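Local structure of glyceraldehyde-3-phosphate dehydrogenase (Sulfolobus solfataricus, 1B7G) at residues I148-K153 and S238-T243; V231-I236 and D283-K288; A32-N37 and Y51-S56. The protein oxidises and phosphorylates D-glyceraldehyde 3-phosphate in glycolysis, using NAD or, with marked preference, NADP as cofactor, and works as a homotetramer. The protein carries 1 engineered substitution. All blocks are in the same frame, centred on the assembly; numbering follows the deposited sequence.

Contact 1 (I148-K153 and S238-T243); sequences ICTVNK and SVLENT
Helix 139-152 and the C-terminal end of helix 233-241 meet in the catalytic domain, with Thr150 pointing from the first at the second. Beyond its CB, OG1 stands beside the backbone N (chi1 -55°), which leaves CG2 anti to it. Thr150 CG2 slides past Val239, 3.9 Å from Val239 CB, and touches Leu240 CD2. The same Thr150 CG2 lies 3.4 Å from Thr243 OG1. Thr150 OG1 turns back to the carbonyl of Arg146 in its own helix and lies 3.6 Å from Thr243 CG2. The two threonines thus meet tip to tip, methyl against hydroxyl. Thr243 OG1 donates to Val239 O at 2.7 Å, from above the carbonyl plane; this oxygen also accepts from Asn242 N, so two bonds to one carbonyl fasten the residues just past the helix to its last turn. A water donates to Thr243 OG1 at 2.9 Å and accepts from Lys153 NZ. An alanine at Thr243 would probably loosen this helix end, since the bond to Val239 O, the water link and the methyl against Thr150 all go. Across the contact, methyls meet methyls and hydroxyls without a direct polar bond; each hydroxyl bonds to a carbonyl on its own side, and water makes the polar link.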
ATOM      1  N   ILE A 148     -11.636   8.813 -24.031  1.00 25.47           N
ATOM      2  CA  ILE A 148     -12.426   9.236 -25.196  1.00 26.99           C
ATOM      3  C   ILE A 148     -12.368  10.752 -25.433  1.00 30.76           C
ATOM      4  O   ILE A 148     -12.097  11.210 -26.558  1.00 28.77           O
ATOM      5  CB  ILE A 148     -13.898   8.820 -25.052  1.00 26.82           C
ATOM      6  CG1 ILE A 148     -14.150   7.316 -24.950  1.00 23.09           C
ATOM      7  CG2 ILE A 148     -14.689   9.391 -26.242  1.00 32.79           C
ATOM      8  CD1 ILE A 148     -15.556   6.982 -24.463  1.00 21.77           C
ATOM      9  N   CYS A 149     -12.555  11.575 -24.405  1.00 27.54           N
ATOM     10  CA  CYS A 149     -12.463  13.051 -24.629  1.00 30.12           C
ATOM     11  C   CYS A 149     -11.073  13.498 -24.984  1.00 27.69           C
ATOM     12  O   CYS A 149     -10.899  14.273 -25.956  1.00 29.59           O
ATOM     13  CB  CYS A 149     -13.073  13.819 -23.477  1.00 27.87           C
ATOM     14  SG  CYS A 149     -14.790  13.479 -23.175  1.00 26.17           S
ATOM     15  N   THR A 150     -10.013  12.821 -24.525  1.00 28.22           N
ATOM     16  CA  THR A 150      -8.668  13.107 -24.975  1.00 22.08           C
ATOM     17  C   THR A 150      -8.407  12.649 -26.415  1.00 33.29           C
ATOM     18  O   THR A 150      -7.805  13.435 -27.186  1.00 30.89           O
ATOM     19  CB  THR A 150      -7.588  12.464 -24.073  1.00 22.31           C
ATOM     20  OG1 THR A 150      -7.830  12.914 -22.731  1.00 27.28           O
ATOM     21  CG2 THR A 150      -6.185  12.779 -24.531  1.00 18.09           C
ATOM     22  N   VAL A 151      -8.778  11.438 -26.810  1.00 25.58           N
ATOM     23  CA  VAL A 151      -8.507  10.930 -28.155  1.00 30.91           C
ATOM     24  C   VAL A 151      -9.233  11.750 -29.221  1.00 30.25           C
ATOM     25  O   VAL A 151      -8.730  11.943 -30.331  1.00 28.75           O
ATOM     26  CB  VAL A 151      -8.838   9.440 -28.316  1.00 22.08           C
ATOM     27  CG1 VAL A 151      -8.859   8.980 -29.764  1.00 25.48           C
ATOM     28  CG2 VAL A 151      -7.765   8.580 -27.560  1.00 20.85           C
ATOM     29  N   ASN A 152     -10.414  12.217 -28.891  1.00 29.39           N
ATOM     30  CA  ASN A 152     -11.327  13.040 -29.624  1.00 33.30           C
ATOM     31  C   ASN A 152     -10.678  14.320 -30.101  1.00 35.12           C
ATOM     32  O   ASN A 152     -10.995  14.783 -31.183  1.00 32.62           O
ATOM     33  CB  ASN A 152     -12.610  13.312 -28.814  1.00 35.54           C
ATOM     34  CG  ASN A 152     -13.783  13.788 -29.635  1.00 53.83           C
ATOM     35  OD1 ASN A 152     -14.447  13.073 -30.410  1.00 33.13           O
ATOM     36  ND2 ASN A 152     -14.113  15.071 -29.454  1.00 38.58           N
ATOM     37  N   LYS A 153      -9.643  14.810 -29.427  1.00 34.89           N
ATOM     38  CA  LYS A 153      -8.869  15.938 -29.907  1.00 36.92           C
ATOM     39  C   LYS A 153      -8.064  15.609 -31.158  1.00 40.06           C
ATOM     40  O   LYS A 153      -7.661  16.509 -31.919  1.00 41.03           O
ATOM     41  CB  LYS A 153      -7.915  16.403 -28.815  1.00 30.40           C
ATOM     42  CG  LYS A 153      -8.597  16.960 -27.578  1.00 30.00           C
ATOM     43  CD  LYS A 153      -7.557  17.522 -26.588  1.00 38.63           C
ATOM     44  CE  LYS A 153      -8.206  17.764 -25.233  1.00 44.19           C
ATOM     45  NZ  LYS A 153      -7.545  18.820 -24.427  1.00 62.87           N
ATOM     46  N   SER A 238       1.042  11.192 -28.867  1.00 33.76           N
ATOM     47  CA  SER A 238       1.372  12.523 -28.323  1.00 32.86           C
ATOM     48  C   SER A 238       0.274  13.071 -27.467  1.00 26.79           C
ATOM     49  O   SER A 238       0.591  13.637 -26.390  1.00 32.42           O
ATOM     50  CB  SER A 238       1.793  13.460 -29.463  1.00 38.27           C
ATOM     51  OG  SER A 238       1.473  14.791 -29.128  1.00 47.02           O
ATOM     52  N   VAL A 239      -1.032  12.888 -27.735  1.00 29.22           N
ATOM     53  CA  VAL A 239      -1.991  13.444 -26.787  1.00 28.23           C
ATOM     54  C   VAL A 239      -1.987  12.599 -25.510  1.00 32.81           C
ATOM     55  O   VAL A 239      -2.121  13.114 -24.401  1.00 34.54           O
ATOM     56  CB  VAL A 239      -3.445  13.609 -27.211  1.00 29.12           C
ATOM     57  CG1 VAL A 239      -3.635  14.774 -28.163  1.00 46.02           C
ATOM     58  CG2 VAL A 239      -4.053  12.346 -27.810  1.00 31.73           C
ATOM     59  N   LEU A 240      -1.868  11.282 -25.684  1.00 26.58           N
ATOM     60  CA  LEU A 240      -1.929  10.401 -24.504  1.00 29.92           C
ATOM     61  C   LEU A 240      -0.764  10.656 -23.581  1.00 26.75           C
ATOM     62  O   LEU A 240      -0.895  10.482 -22.374  1.00 27.41           O
ATOM     63  CB  LEU A 240      -2.026   8.915 -24.942  1.00 22.53           C
ATOM     64  CG  LEU A 240      -3.319   8.530 -25.620  1.00 25.41           C
ATOM     65  CD1 LEU A 240      -3.371   7.034 -26.004  1.00 25.18           C
ATOM     66  CD2 LEU A 240      -4.542   8.873 -24.780  1.00 25.24           C
ATOM     67  N   GLU A 241       0.377  11.098 -24.097  1.00 27.41           N
ATOM     68  CA  GLU A 241       1.556  11.410 -23.341  1.00 24.40           C
ATOM     69  C   GLU A 241       1.578  12.793 -22.709  1.00 30.29           C
ATOM     70  O   GLU A 241       2.443  13.065 -21.882  1.00 31.94           O
ATOM     71  CB  GLU A 241       2.806  11.286 -24.254  1.00 35.41           C
ATOM     72  CG  GLU A 241       4.090  11.085 -23.473  1.00 31.91           C
ATOM     73  CD  GLU A 241       5.280  10.775 -24.376  1.00 45.60           C
ATOM     74  OE1 GLU A 241       5.036  10.357 -25.530  1.00 43.97           O
ATOM     75  OE2 GLU A 241       6.441  10.935 -23.912  1.00 42.66           O
ATOM     76  N   ASN A 242       0.594  13.643 -22.972  1.00 33.04           N
ATOM     77  CA  ASN A 242       0.574  15.023 -22.504  1.00 32.63           C
ATOM     78  C   ASN A 242      -0.745  15.454 -21.923  1.00 32.97           C
ATOM     79  O   ASN A 242      -1.245  16.575 -22.144  1.00 30.15           O
ATOM     80  CB  ASN A 242       0.890  15.918 -23.737  1.00 34.12           C
ATOM     81  CG  ASN A 242       2.378  15.843 -24.026  1.00 49.77           C
ATOM     82  OD1 ASN A 242       3.124  16.424 -23.233  1.00 55.02           O
ATOM     83  ND2 ASN A 242       2.783  15.093 -25.054  1.00 48.58           N
ATOM     84  N   THR A 243      -1.383  14.575 -21.153  1.00 27.52           N
ATOM     85  CA  THR A 243      -2.691  14.921 -20.574  1.00 25.32           C
ATOM     86  C   THR A 243      -2.720  14.519 -19.123  1.00 25.07           C
ATOM     87  O   THR A 243      -2.721  13.297 -18.785  1.00 23.82           O
ATOM     88  CB  THR A 243      -3.834  14.193 -21.319  1.00 30.36           C
ATOM     89  OG1 THR A 243      -3.765  14.421 -22.719  1.00 27.50           O
ATOM     90  CG2 THR A 243      -5.206  14.545 -20.798  1.00 22.52           C
TER
HETATM   91  O   HOH W   1      -5.427  16.660 -23.676  1.00 50.78           O

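Contact 2 (V231-I236 and D283-K288); sequences VEKKDI and DSIYVK
In the alpha+beta catalytic domain, the first turn of helix 233-241 lies against strand 278-288 of the mixed sheet, and Val287 is the residue it sits on. The strand side chain points at the helix with its two methyls spread apart: CG1 is anti to the backbone N (chi1 -176°), CG2 anti to the carbonyl carbon. CG1 reaches the loop that leads into the helix, 3.5 Å from Val231 CG2, the two valines crossing at about a right angle. CG2 lodges against the helix itself, 3.6 Å from Lys233 CA and 3.8 Å from Ile236 CG1, so one valine spans both the approach to the helix and its first turn. Ile285, two residues earlier, points the same way and adds a looser contact, its CG2 4.1 Å from Ile236 CG2. Leu294 of strand 291-298 and Leu237 and Leu240 of the helix also touch Ile285, which makes this the buried side of the contact. Lys233 covers the solvent side. Its CB lies over Val287 CB, and its chain starts anti to the backbone N, then bends at chi3 (-131°) and chi4 (126°) so that the apolar stem slants across Val287 toward Ile285 while the ammonium group ends among waters near the strand backbone. Of these, one bridges the ammonium to Ile285 O and another, held weakly by the lysine, donates to Val287 O. The carbon next to the charge comes nearest the strand: Lys233 CE stands 3.1 Å from Ile285 O.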
ATOM      1  N   VAL A 231      -5.766   8.360 -38.774  1.00 44.80           N
ATOM      2  CA  VAL A 231      -4.798   9.154 -38.034  1.00 42.77           C
ATOM      3  C   VAL A 231      -3.447   8.450 -37.972  1.00 43.15           C
ATOM      4  O   VAL A 231      -3.359   7.252 -38.224  1.00 38.71           O
ATOM      5  CB  VAL A 231      -5.212   9.468 -36.577  1.00 43.70           C
ATOM      6  CG1 VAL A 231      -6.523  10.220 -36.478  1.00 50.83           C
ATOM      7  CG2 VAL A 231      -5.256   8.214 -35.724  1.00 42.51           C
ATOM      8  N   GLU A 232      -2.485   9.179 -37.408  1.00 46.21           N
ATOM      9  CA  GLU A 232      -1.154   8.605 -37.186  1.00 50.84           C
ATOM     10  C   GLU A 232      -0.975   8.229 -35.722  1.00 52.83           C
ATOM     11  O   GLU A 232      -1.378   8.977 -34.820  1.00 51.98           O
ATOM     12  CB  GLU A 232      -0.109   9.653 -37.583  1.00 62.91           C
ATOM     13  CG  GLU A 232       0.058   9.827 -39.082  1.00 75.65           C
ATOM     14  CD  GLU A 232       0.971   8.774 -39.683  1.00 86.80           C
ATOM     15  OE1 GLU A 232       1.340   7.818 -38.961  1.00 92.34           O
ATOM     16  OE2 GLU A 232       1.321   8.905 -40.875  1.00 93.31           O
ATOM     17  N   LYS A 233      -0.323   7.105 -35.453  1.00 51.67           N
ATOM     18  CA  LYS A 233      -0.061   6.685 -34.085  1.00 52.13           C
ATOM     19  C   LYS A 233       0.615   7.788 -33.274  1.00 50.08           C
ATOM     20  O   LYS A 233       0.221   8.086 -32.148  1.00 49.24           O
ATOM     21  CB  LYS A 233       0.855   5.452 -34.044  1.00 47.51           C
ATOM     22  CG  LYS A 233       1.120   4.987 -32.606  1.00 42.67           C
ATOM     23  CD  LYS A 233       2.355   4.094 -32.575  1.00 60.02           C
ATOM     24  CE  LYS A 233       2.093   2.802 -31.819  1.00 51.56           C
ATOM     25  NZ  LYS A 233       2.442   1.618 -32.665  1.00 77.35           N
ATOM     26  N   LYS A 234       1.639   8.408 -33.856  1.00 45.48           N
ATOM     27  CA  LYS A 234       2.366   9.494 -33.231  1.00 45.49           C
ATOM     28  C   LYS A 234       1.432  10.583 -32.705  1.00 41.50           C
ATOM     29  O   LYS A 234       1.726  11.163 -31.652  1.00 39.17           O
ATOM     30  CB  LYS A 234       3.400  10.100 -34.184  1.00 47.02           C
ATOM     31  CG  LYS A 234       2.785  10.648 -35.473  1.00 66.31           C
ATOM     32  CD  LYS A 234       3.862  11.191 -36.405  1.00 72.54           C
ATOM     33  CE  LYS A 234       3.430  11.081 -37.863  1.00 77.11           C
ATOM     34  NZ  LYS A 234       4.549  11.408 -38.794  1.00 78.18           N
ATOM     35  N   ASP A 235       0.339  10.878 -33.385  1.00 38.89           N
ATOM     36  CA  ASP A 235      -0.608  11.876 -32.866  1.00 41.41           C
ATOM     37  C   ASP A 235      -1.438  11.359 -31.702  1.00 40.45           C
ATOM     38  O   ASP A 235      -1.662  12.112 -30.739  1.00 40.26           O
ATOM     39  CB  ASP A 235      -1.491  12.387 -34.016  1.00 44.48           C
ATOM     40  CG  ASP A 235      -0.604  13.228 -34.953  1.00 56.02           C
ATOM     41  OD1 ASP A 235       0.466  13.694 -34.485  1.00 48.74           O
ATOM     42  OD2 ASP A 235      -0.983  13.400 -36.115  1.00 49.43           O
ATOM     43  N   ILE A 236      -1.803  10.079 -31.718  1.00 37.53           N
ATOM     44  CA  ILE A 236      -2.560   9.507 -30.585  1.00 33.37           C
ATOM     45  C   ILE A 236      -1.674   9.447 -29.347  1.00 31.78           C
ATOM     46  O   ILE A 236      -2.024   9.762 -28.221  1.00 32.69           O
ATOM     47  CB  ILE A 236      -2.965   8.058 -30.945  1.00 32.43           C
ATOM     48  CG1 ILE A 236      -3.943   8.078 -32.127  1.00 37.31           C
ATOM     49  CG2 ILE A 236      -3.551   7.314 -29.763  1.00 37.07           C
ATOM     50  CD1 ILE A 236      -5.142   8.976 -31.907  1.00 27.11           C
ATOM     51  N   ASP A 283       2.824   0.029 -25.067  1.00 28.73           N
ATOM     52  CA  ASP A 283       3.017  -0.984 -26.098  1.00 30.53           C
ATOM     53  C   ASP A 283       1.678  -1.486 -26.626  1.00 30.11           C
ATOM     54  O   ASP A 283       1.692  -2.116 -27.686  1.00 27.00           O
ATOM     55  CB  ASP A 283       3.777  -2.195 -25.517  1.00 32.32           C
ATOM     56  CG  ASP A 283       5.261  -1.966 -25.397  1.00 37.65           C
ATOM     57  OD1 ASP A 283       5.744  -0.843 -25.650  1.00 42.29           O
ATOM     58  OD2 ASP A 283       5.991  -2.919 -25.041  1.00 41.62           O
ATOM     59  N   SER A 284       0.581  -1.204 -25.932  1.00 25.65           N
ATOM     60  CA  SER A 284      -0.738  -1.608 -26.314  1.00 22.75           C
ATOM     61  C   SER A 284      -1.354  -0.692 -27.461  1.00 23.93           C
ATOM     62  O   SER A 284      -2.305  -1.131 -28.076  1.00 25.06           O
ATOM     63  CB  SER A 284      -1.735  -1.686 -25.182  1.00 28.02           C
ATOM     64  OG  SER A 284      -2.312  -0.453 -24.838  1.00 25.80           O
ATOM     65  N   ILE A 285      -0.902   0.543 -27.508  1.00 23.70           N
ATOM     66  CA  ILE A 285      -1.423   1.529 -28.420  1.00 29.84           C
ATOM     67  C   ILE A 285      -1.250   1.116 -29.870  1.00 33.87           C
ATOM     68  O   ILE A 285      -0.198   1.237 -30.484  1.00 30.91           O
ATOM     69  CB  ILE A 285      -0.854   2.935 -28.167  1.00 33.57           C
ATOM     70  CG1 ILE A 285      -1.227   3.390 -26.732  1.00 23.88           C
ATOM     71  CG2 ILE A 285      -1.456   3.886 -29.214  1.00 30.16           C
ATOM     72  CD1 ILE A 285      -0.456   4.690 -26.358  1.00 28.28           C
ATOM     73  N   TYR A 286      -2.375   0.692 -30.439  1.00 38.29           N
ATOM     74  CA  TYR A 286      -2.436   0.233 -31.826  1.00 39.03           C
ATOM     75  C   TYR A 286      -3.289   1.152 -32.690  1.00 42.23           C
ATOM     76  O   TYR A 286      -4.499   1.268 -32.500  1.00 42.55           O
ATOM     77  CB  TYR A 286      -2.969  -1.189 -31.804  1.00 34.55           C
ATOM     78  CG  TYR A 286      -3.257  -1.830 -33.134  1.00 44.39           C
ATOM     79  CD1 TYR A 286      -4.347  -1.465 -33.916  1.00 52.78           C
ATOM     80  CD2 TYR A 286      -2.434  -2.840 -33.603  1.00 44.90           C
ATOM     81  CE1 TYR A 286      -4.596  -2.072 -35.140  1.00 57.67           C
ATOM     82  CE2 TYR A 286      -2.673  -3.460 -34.818  1.00 51.76           C
ATOM     83  CZ  TYR A 286      -3.755  -3.077 -35.573  1.00 57.72           C
ATOM     84  OH  TYR A 286      -3.962  -3.710 -36.779  1.00 62.68           O
ATOM     85  N   VAL A 287      -2.653   1.833 -33.638  1.00 39.70           N
ATOM     86  CA  VAL A 287      -3.320   2.761 -34.528  1.00 40.68           C
ATOM     87  C   VAL A 287      -3.145   2.301 -35.972  1.00 44.47           C
ATOM     88  O   VAL A 287      -2.023   2.100 -36.433  1.00 43.82           O
ATOM     89  CB  VAL A 287      -2.748   4.184 -34.375  1.00 35.93           C
ATOM     90  CG1 VAL A 287      -3.535   5.148 -35.249  1.00 46.81           C
ATOM     91  CG2 VAL A 287      -2.715   4.605 -32.906  1.00 26.40           C
ATOM     92  N   LYS A 288      -4.277   2.041 -36.612  1.00 46.68           N
ATOM     93  CA  LYS A 288      -4.285   1.711 -38.026  1.00 47.36           C
ATOM     94  C   LYS A 288      -5.454   2.401 -38.733  1.00 45.48           C
ATOM     95  O   LYS A 288      -6.605   1.997 -38.604  1.00 48.65           O
ATOM     96  CB  LYS A 288      -4.332   0.219 -38.336  1.00 48.15           C
ATOM     97  CG  LYS A 288      -3.964  -0.025 -39.807  1.00 52.59           C
ATOM     98  CD  LYS A 288      -4.121  -1.478 -40.211  1.00 57.96           C
ATOM     99  CE  LYS A 288      -3.383  -1.704 -41.539  1.00 64.06           C
ATOM    100  NZ  LYS A 288      -4.077  -2.732 -42.367  1.00 77.86           N
TER
HETATM  101  O   HOH W   2      -0.094   0.406 -34.710  1.00 39.63           O
HETATM  102  O   HOH W   3       1.792  -1.013 -31.586  1.00 58.77           O

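Contact 3 (A32-N37 and Y51-S56); sequences AKTSPN and YVPQQS. Engineered in segment 51-56: Val52 (natural residue Leu). With SO4 (sulfate ion), chain E.
Lys33 leaves the backbone with CG anti to N (chi1 172°) and bends sharply at chi2 (91°), which lays its chain alongside a sulfate ion; Ser35, with OG beside its own backbone N, meets the ion from another side. The sulfate, probably from the crystallisation liquor, is gripped mainly by the loop: Ser35 N and Thr34 N both donate to O1, Ser35 N at 2.8 Å and nearly straight (165°), while Ser35 OG bonds to O4 at 2.6 Å. Lys33 NZ adds a weak bond to O2 and a long, weak ion pair with Glu39; its charge would probably help to hold the anion. This loop of a Rossmann fold commonly meets the adenosine ribose, so the site is consistent with a place for the NADP 2'-phosphate. Toward 51-56, Lys33 N donates to Tyr51 O at 3.1 Å, almost along the C=O axis, and Ala32 CA makes a CA-H...O contact with the same oxygen. Lys33 O rests 3.5 Å from CG2 of Val52, an engineered residue. Thr34 crosses Pro53 at about a right angle, Thr34 OG1 being 3.7 Å from Pro53 CG. The contact joins edge strand 50-51 of the parallel sheet to strand 26-32, where both segments leave the sheet for helices 57-61 and 38-45; helix 71-77 packs on Ala32, Tyr51 and Pro53.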
ATOM      1  N   ALA A  32     -19.248  12.213   7.605  1.00 39.45           N
ATOM      2  CA  ALA A  32     -20.351  11.456   8.196  1.00 36.07           C
ATOM      3  C   ALA A  32     -20.125   9.951   8.046  1.00 42.68           C
ATOM      4  O   ALA A  32     -19.689   9.470   6.985  1.00 35.55           O
ATOM      5  CB  ALA A  32     -21.656  11.914   7.586  1.00 31.95           C
ATOM      6  N   LYS A  33     -20.419   9.216   9.116  1.00 38.41           N
ATOM      7  CA  LYS A  33     -20.132   7.771   9.151  1.00 42.31           C
ATOM      8  C   LYS A  33     -21.063   7.035  10.100  1.00 41.31           C
ATOM      9  O   LYS A  33     -21.509   7.653  11.079  1.00 40.23           O
ATOM     10  CB  LYS A  33     -18.690   7.636   9.650  1.00 35.89           C
ATOM     11  CG  LYS A  33     -18.248   6.220   9.932  1.00 59.96           C
ATOM     12  CD  LYS A  33     -17.614   5.546   8.742  1.00 60.16           C
ATOM     13  CE  LYS A  33     -16.983   4.208   9.141  1.00 61.98           C
ATOM     14  NZ  LYS A  33     -16.567   3.441   7.936  1.00 74.16           N
ATOM     15  N   THR A  34     -21.397   5.773   9.851  1.00 42.15           N
ATOM     16  CA  THR A  34     -22.317   5.065  10.730  1.00 44.23           C
ATOM     17  C   THR A  34     -21.640   4.196  11.780  1.00 44.24           C
ATOM     18  O   THR A  34     -22.127   4.152  12.922  1.00 50.06           O
ATOM     19  CB  THR A  34     -23.328   4.197   9.953  1.00 40.68           C
ATOM     20  OG1 THR A  34     -24.127   5.038   9.123  1.00 46.48           O
ATOM     21  CG2 THR A  34     -24.257   3.479  10.918  1.00 44.26           C
ATOM     22  N   SER A  35     -20.569   3.509  11.471  1.00 44.69           N
ATOM     23  CA  SER A  35     -19.875   2.625  12.379  1.00 45.29           C
ATOM     24  C   SER A  35     -18.530   3.174  12.840  1.00 45.62           C
ATOM     25  O   SER A  35     -17.738   3.668  12.047  1.00 41.34           O
ATOM     26  CB  SER A  35     -19.582   1.264  11.703  1.00 44.47           C
ATOM     27  OG  SER A  35     -20.663   0.908  10.869  1.00 57.16           O
ATOM     28  N   PRO A  36     -18.217   2.972  14.118  1.00 45.65           N
ATOM     29  CA  PRO A  36     -16.974   3.433  14.703  1.00 41.48           C
ATOM     30  C   PRO A  36     -15.837   2.447  14.530  1.00 42.27           C
ATOM     31  O   PRO A  36     -15.220   2.004  15.505  1.00 41.03           O
ATOM     32  CB  PRO A  36     -17.344   3.585  16.176  1.00 47.64           C
ATOM     33  CG  PRO A  36     -18.359   2.524  16.417  1.00 47.25           C
ATOM     34  CD  PRO A  36     -19.147   2.409  15.130  1.00 47.06           C
ATOM     35  N   ASN A  37     -15.504   2.129  13.285  1.00 36.09           N
ATOM     36  CA  ASN A  37     -14.408   1.207  12.981  1.00 33.78           C
ATOM     37  C   ASN A  37     -13.066   1.908  12.979  1.00 31.05           C
ATOM     38  O   ASN A  37     -13.021   3.098  13.358  1.00 36.14           O
ATOM     39  CB  ASN A  37     -14.722   0.516  11.653  1.00 30.91           C
ATOM     40  CG  ASN A  37     -14.393   1.367  10.454  1.00 37.27           C
ATOM     41  OD1 ASN A  37     -14.524   2.595  10.489  1.00 34.77           O
ATOM     42  ND2 ASN A  37     -13.895   0.699   9.411  1.00 36.31           N
ATOM     43  N   TYR A  51     -19.636  13.184  12.233  1.00 35.55           N
ATOM     44  CA  TYR A  51     -21.062  13.341  12.438  1.00 33.51           C
ATOM     45  C   TYR A  51     -21.730  11.999  12.129  1.00 37.58           C
ATOM     46  O   TYR A  51     -21.228  11.267  11.260  1.00 32.11           O
ATOM     47  CB  TYR A  51     -21.605  14.439  11.569  1.00 34.02           C
ATOM     48  CG  TYR A  51     -21.042  15.823  11.830  1.00 38.50           C
ATOM     49  CD1 TYR A  51     -19.760  16.169  11.472  1.00 31.22           C
ATOM     50  CD2 TYR A  51     -21.857  16.803  12.407  1.00 37.77           C
ATOM     51  CE1 TYR A  51     -19.269  17.445  11.710  1.00 41.95           C
ATOM     52  CE2 TYR A  51     -21.381  18.090  12.626  1.00 40.60           C
ATOM     53  CZ  TYR A  51     -20.086  18.403  12.282  1.00 43.17           C
ATOM     54  OH  TYR A  51     -19.592  19.681  12.493  1.00 40.77           O
ATOM     55  N   VAL A  52     -22.751  11.643  12.871  1.00 37.02           N
ATOM     56  CA  VAL A  52     -23.373  10.325  12.794  1.00 33.87           C
ATOM     57  C   VAL A  52     -24.889  10.439  12.706  1.00 44.10           C
ATOM     58  O   VAL A  52     -25.460  11.296  13.381  1.00 48.79           O
ATOM     59  CB  VAL A  52     -23.045   9.546  14.084  1.00 39.55           C
ATOM     60  CG1 VAL A  52     -23.815   8.207  14.110  1.00 38.20           C
ATOM     61  CG2 VAL A  52     -21.555   9.238  14.216  1.00 43.63           C
ATOM     62  N   PRO A  53     -25.546   9.550  11.965  1.00 46.17           N
ATOM     63  CA  PRO A  53     -26.993   9.559  11.874  1.00 45.98           C
ATOM     64  C   PRO A  53     -27.612   9.433  13.259  1.00 48.24           C
ATOM     65  O   PRO A  53     -27.242   8.552  14.026  1.00 46.45           O
ATOM     66  CB  PRO A  53     -27.351   8.347  11.019  1.00 45.40           C
ATOM     67  CG  PRO A  53     -26.097   7.988  10.312  1.00 45.24           C
ATOM     68  CD  PRO A  53     -24.947   8.478  11.151  1.00 41.74           C
ATOM     69  N   GLN A  54     -28.550  10.307  13.555  1.00 51.35           N
ATOM     70  CA  GLN A  54     -29.295  10.352  14.802  1.00 61.96           C
ATOM     71  C   GLN A  54     -29.505   9.000  15.459  1.00 63.49           C
ATOM     72  O   GLN A  54     -29.113   8.773  16.611  1.00 61.88           O
ATOM     73  CB  GLN A  54     -30.643  11.009  14.491  1.00 71.68           C
ATOM     74  CG  GLN A  54     -31.553  11.336  15.646  1.00 83.11           C
ATOM     75  CD  GLN A  54     -32.855  11.942  15.122  1.00 93.67           C
ATOM     76  OE1 GLN A  54     -32.823  12.659  14.116  1.00 92.41           O
ATOM     77  NE2 GLN A  54     -33.965  11.645  15.782  1.00100.33           N
ATOM     78  N   GLN A  55     -30.035   8.031  14.718  1.00 66.00           N
ATOM     79  CA  GLN A  55     -30.305   6.705  15.228  1.00 70.20           C
ATOM     80  C   GLN A  55     -29.081   5.868  15.505  1.00 69.86           C
ATOM     81  O   GLN A  55     -29.212   4.747  16.026  1.00 73.25           O
ATOM     82  CB  GLN A  55     -31.230   5.967  14.233  1.00 84.98           C
ATOM     83  CG  GLN A  55     -32.520   6.742  13.994  1.00 96.27           C
ATOM     84  CD  GLN A  55     -33.398   6.115  12.936  1.00104.78           C
ATOM     85  OE1 GLN A  55     -33.385   4.899  12.730  1.00109.13           O
ATOM     86  NE2 GLN A  55     -34.180   6.949  12.255  1.00109.98           N
ATOM     87  N   SER A  56     -27.888   6.329  15.146  1.00 65.85           N
ATOM     88  CA  SER A  56     -26.687   5.544  15.415  1.00 61.44           C
ATOM     89  C   SER A  56     -25.806   6.215  16.451  1.00 55.10           C
ATOM     90  O   SER A  56     -24.880   5.596  16.973  1.00 51.39           O
ATOM     91  CB  SER A  56     -25.932   5.320  14.094  1.00 61.81           C
ATOM     92  OG  SER A  56     -26.866   4.963  13.091  1.00 63.09           O
TER
HETATM   93  S   SO4 E 605     -20.338   2.310   7.865  1.00 66.17           S
HETATM   94  O1  SO4 E 605     -19.877   3.455   8.710  1.00 65.29           O
HETATM   95  O2  SO4 E 605     -19.196   1.354   7.655  1.00 70.85           O
HETATM   96  O3  SO4 E 605     -20.798   2.819   6.538  1.00 70.65           O
HETATM   97  O4  SO4 E 605     -21.467   1.591   8.535  1.00 68.27           O

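Overall arrangement
Contacts 1 and 2 share helix 233-241 and lie in the catalytic domain, their centres 11 Å apart. They touch through Leu240 CD1 and Ile285 CD1, 3.8 Å apart. Helix 139-152 meets the shared helix at one contact and strand 278-288 meets it at the other. Contact 1 is the more buried; contact 2 runs from a buried isoleucine pair to a solvated lysine. In both, side chains pack mainly through carbon and water carries the polar links. Contact 3 stands apart in the nucleotide-binding domain, across the chain's centre, about 42 Å from contact 1 between centres. There a backbone bond joins two strand ends at the sheet edge, and loop amides and a hydroxyl hold an anion.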